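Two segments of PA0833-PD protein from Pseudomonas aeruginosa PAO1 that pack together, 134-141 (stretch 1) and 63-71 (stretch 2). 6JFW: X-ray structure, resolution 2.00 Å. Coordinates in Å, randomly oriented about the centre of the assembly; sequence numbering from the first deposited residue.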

# COMPACT_ATOMS: atom_id res chain seq x y z
N GLU A 134 1.09 -2.65 0.31
CA GLU A 134 2.38 -1.97 0.27
C GLU A 134 2.51 -1.20 -1.04
O GLU A 134 2.14 -1.70 -2.11
CB GLU A 134 3.52 -2.98 0.41
CG GLU A 134 3.56 -3.65 1.77
CD GLU A 134 4.74 -4.59 1.97
OE1 GLU A 134 5.58 -4.70 1.05
OE2 GLU A 134 4.83 -5.19 3.06
N VAL A 135 3.01 0.02 -0.95
CA VAL A 135 3.30 0.86 -2.11
C VAL A 135 4.81 1.04 -2.16
O VAL A 135 5.40 1.71 -1.30
CB VAL A 135 2.59 2.22 -2.04
CG1 VAL A 135 2.91 3.03 -3.30
CG2 VAL A 135 1.09 2.03 -1.88
N ASN A 136 5.44 0.44 -3.17
CA ASN A 136 6.88 0.55 -3.36
C ASN A 136 7.17 1.61 -4.42
O ASN A 136 6.61 1.57 -5.52
CB ASN A 136 7.49 -0.79 -3.77
CG ASN A 136 7.15 -1.90 -2.79
OD1 ASN A 136 7.51 -1.84 -1.62
ND2 ASN A 136 6.45 -2.92 -3.28
N LEU A 137 8.03 2.56 -4.08
CA LEU A 137 8.48 3.61 -4.99
C LEU A 137 9.94 3.34 -5.33
O LEU A 137 10.82 3.45 -4.47
CB LEU A 137 8.30 5.00 -4.37
CG LEU A 137 6.91 5.41 -3.88
CD1 LEU A 137 6.97 6.75 -3.17
CD2 LEU A 137 5.92 5.47 -5.03
N ARG A 138 10.19 2.98 -6.58
CA ARG A 138 11.52 2.66 -7.06
C ARG A 138 12.01 3.70 -8.04
O ARG A 138 11.31 3.99 -9.02
CB ARG A 138 11.49 1.32 -7.74
CG ARG A 138 12.73 1.10 -8.41
CD ARG A 138 12.73 -0.29 -8.74
NE ARG A 138 13.83 -0.91 -7.97
CZ ARG A 138 13.87 -2.16 -7.56
NH1 ARG A 138 12.83 -2.91 -7.82
NH2 ARG A 138 14.84 -2.74 -6.81
N PRO A 139 13.20 4.28 -7.84
CA PRO A 139 13.67 5.31 -8.78
C PRO A 139 13.88 4.72 -10.17
O PRO A 139 14.17 3.54 -10.33
CB PRO A 139 15.00 5.78 -8.17
CG PRO A 139 15.04 5.22 -6.78
CD PRO A 139 14.21 3.97 -6.82
N VAL A 140 13.72 5.57 -11.17
CA VAL A 140 14.02 5.21 -12.55
C VAL A 140 15.17 6.10 -13.01
O VAL A 140 15.42 7.17 -12.43
CB VAL A 140 12.79 5.35 -13.47
CG1 VAL A 140 11.66 4.48 -12.98
CG2 VAL A 140 12.35 6.80 -13.56
N PRO A 141 15.91 5.68 -14.05
CA PRO A 141 16.89 6.61 -14.62
C PRO A 141 16.22 7.79 -15.30
O PRO A 141 16.67 8.93 -15.13
CB PRO A 141 17.64 5.74 -15.64
CG PRO A 141 17.41 4.33 -15.20
CD PRO A 141 16.03 4.33 -14.61
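Stretch 2 (63-71) NQNTIEIVG

Stretch 2 packs against stretch 1 as a neighbouring antiparallel β-strand, and the apolar centre of the contact lies on the sheet face that carries Val135, Leu137, Ile67 and Ile69. Here Leu137 CD2 approaches Ile67 CG1 to 3.6 Å, and Val135 CG1 lies 3.8 Å from Ile67 CG2, so that Ile67 touches both stretch 1 side chains. Ile69 packs more loosely, with its CG1 4.4 Å from Val135 CG2. All four residues are buried, and both isoleucines adopt the m rotamer at chi1 and t at chi2.

Beneath these side chains the backbones of 65-71 and 134-139 are extended. Their axes cross at 157° and come within 4.4 Å. Val135 faces Ile69 and Leu137 faces Ile67 as non-hydrogen-bonded pairs, with CA-CA distances of 4.6 and 5.0 Å. They alternate with hydrogen-bonded pairs, in which each residue both donates to and accepts from its partner. Glu134 N reaches Val70 O at 2.7 Å and Val70 N returns to Glu134 O at 2.8 Å; Asn136 N bonds Glu68 O at 2.8 Å and Glu68 N bonds Asn136 O at 2.9 Å. In the third pair, Thr66 N to Arg138 O measures 2.9 Å and Arg138 N to Thr66 O 3.2 Å.

The side chains of these pairs occupy the other face, which is more polar. Asn136 ND2 donates to Glu68 OE1 at 2.9 Å, adding a side-chain link to the paired backbones, while Thr66 OG1 lies 3.6 Å from Arg138 CB and the end of the arginine leads away. Beyond, the Pro139 and Asn65 side chains diverge although their CA atoms are 4.2 Å apart. Pairing fades at the exposed edge, where Val140 N makes a weak 3.3 Å hydrogen bond to Gln64 O and Val140 CG1 rests 3.5 Å from Thr66 CG2.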

# COMPACT_ATOMS: atom_id res chain seq x y z
N ASN A 63 7.91 12.68 -10.03
CA ASN A 63 7.59 11.92 -11.23
C ASN A 63 8.64 10.87 -11.59
O ASN A 63 8.38 10.06 -12.48
CB ASN A 63 7.40 12.88 -12.41
CG ASN A 63 8.61 13.77 -12.65
OD1 ASN A 63 8.61 14.95 -12.30
ND2 ASN A 63 9.64 13.21 -13.26
N GLN A 64 9.78 10.83 -10.91
CA GLN A 64 10.90 9.99 -11.33
C GLN A 64 10.98 8.69 -10.55
O GLN A 64 12.06 8.28 -10.12
CB GLN A 64 12.21 10.76 -11.22
CG GLN A 64 12.24 12.03 -12.03
CD GLN A 64 13.49 12.15 -12.88
OE1 GLN A 64 14.55 11.66 -12.51
NE2 GLN A 64 13.37 12.81 -14.02
N ASN A 65 9.85 8.01 -10.36
CA ASN A 65 9.89 6.65 -9.84
C ASN A 65 8.69 5.88 -10.36
O ASN A 65 7.70 6.46 -10.82
CB ASN A 65 9.93 6.62 -8.30
CG ASN A 65 8.87 7.49 -7.65
OD1 ASN A 65 7.70 7.47 -8.05
ND2 ASN A 65 9.27 8.24 -6.63
N THR A 66 8.80 4.55 -10.33
CA THR A 66 7.66 3.69 -10.59
C THR A 66 6.92 3.42 -9.29
O THR A 66 7.50 3.45 -8.20
CB THR A 66 8.08 2.35 -11.20
OG1 THR A 66 8.93 1.64 -10.29
CG2 THR A 66 8.80 2.56 -12.51
N ILE A 67 5.63 3.15 -9.41
CA ILE A 67 4.76 2.90 -8.27
C ILE A 67 4.24 1.48 -8.39
O ILE A 67 3.55 1.14 -9.35
CB ILE A 67 3.62 3.92 -8.22
CG1 ILE A 67 4.20 5.34 -8.18
CG2 ILE A 67 2.74 3.67 -7.00
CD1 ILE A 67 3.26 6.42 -8.64
N GLU A 68 4.60 0.64 -7.41
CA GLU A 68 4.21 -0.76 -7.38
C GLU A 68 3.32 -0.97 -6.17
O GLU A 68 3.76 -0.79 -5.03
CB GLU A 68 5.44 -1.67 -7.31
CG GLU A 68 5.18 -3.08 -7.78
CD GLU A 68 5.96 -4.12 -7.00
OE1 GLU A 68 6.66 -3.76 -6.04
OE2 GLU A 68 5.86 -5.32 -7.36
N ILE A 69 2.07 -1.36 -6.41
CA ILE A 69 1.09 -1.57 -5.35
C ILE A 69 0.90 -3.06 -5.18
O ILE A 69 0.54 -3.77 -6.12
CB ILE A 69 -0.24 -0.86 -5.67
CG1 ILE A 69 0.01 0.63 -5.87
CG2 ILE A 69 -1.24 -1.09 -4.54
CD1 ILE A 69 -1.10 1.35 -6.59
N VAL A 70 1.15 -3.55 -3.97
CA VAL A 70 1.18 -4.98 -3.69
C VAL A 70 0.26 -5.26 -2.50
O VAL A 70 0.43 -4.66 -1.43
CB VAL A 70 2.60 -5.48 -3.40
CG1 VAL A 70 2.60 -6.97 -3.19
CG2 VAL A 70 3.54 -5.11 -4.54
N GLY A 71 -0.70 -6.16 -2.69
CA GLY A 71 -1.59 -6.57 -1.63
C GLY A 71 -1.11 -7.84 -0.96
O GLY A 71 -0.51 -8.71 -1.60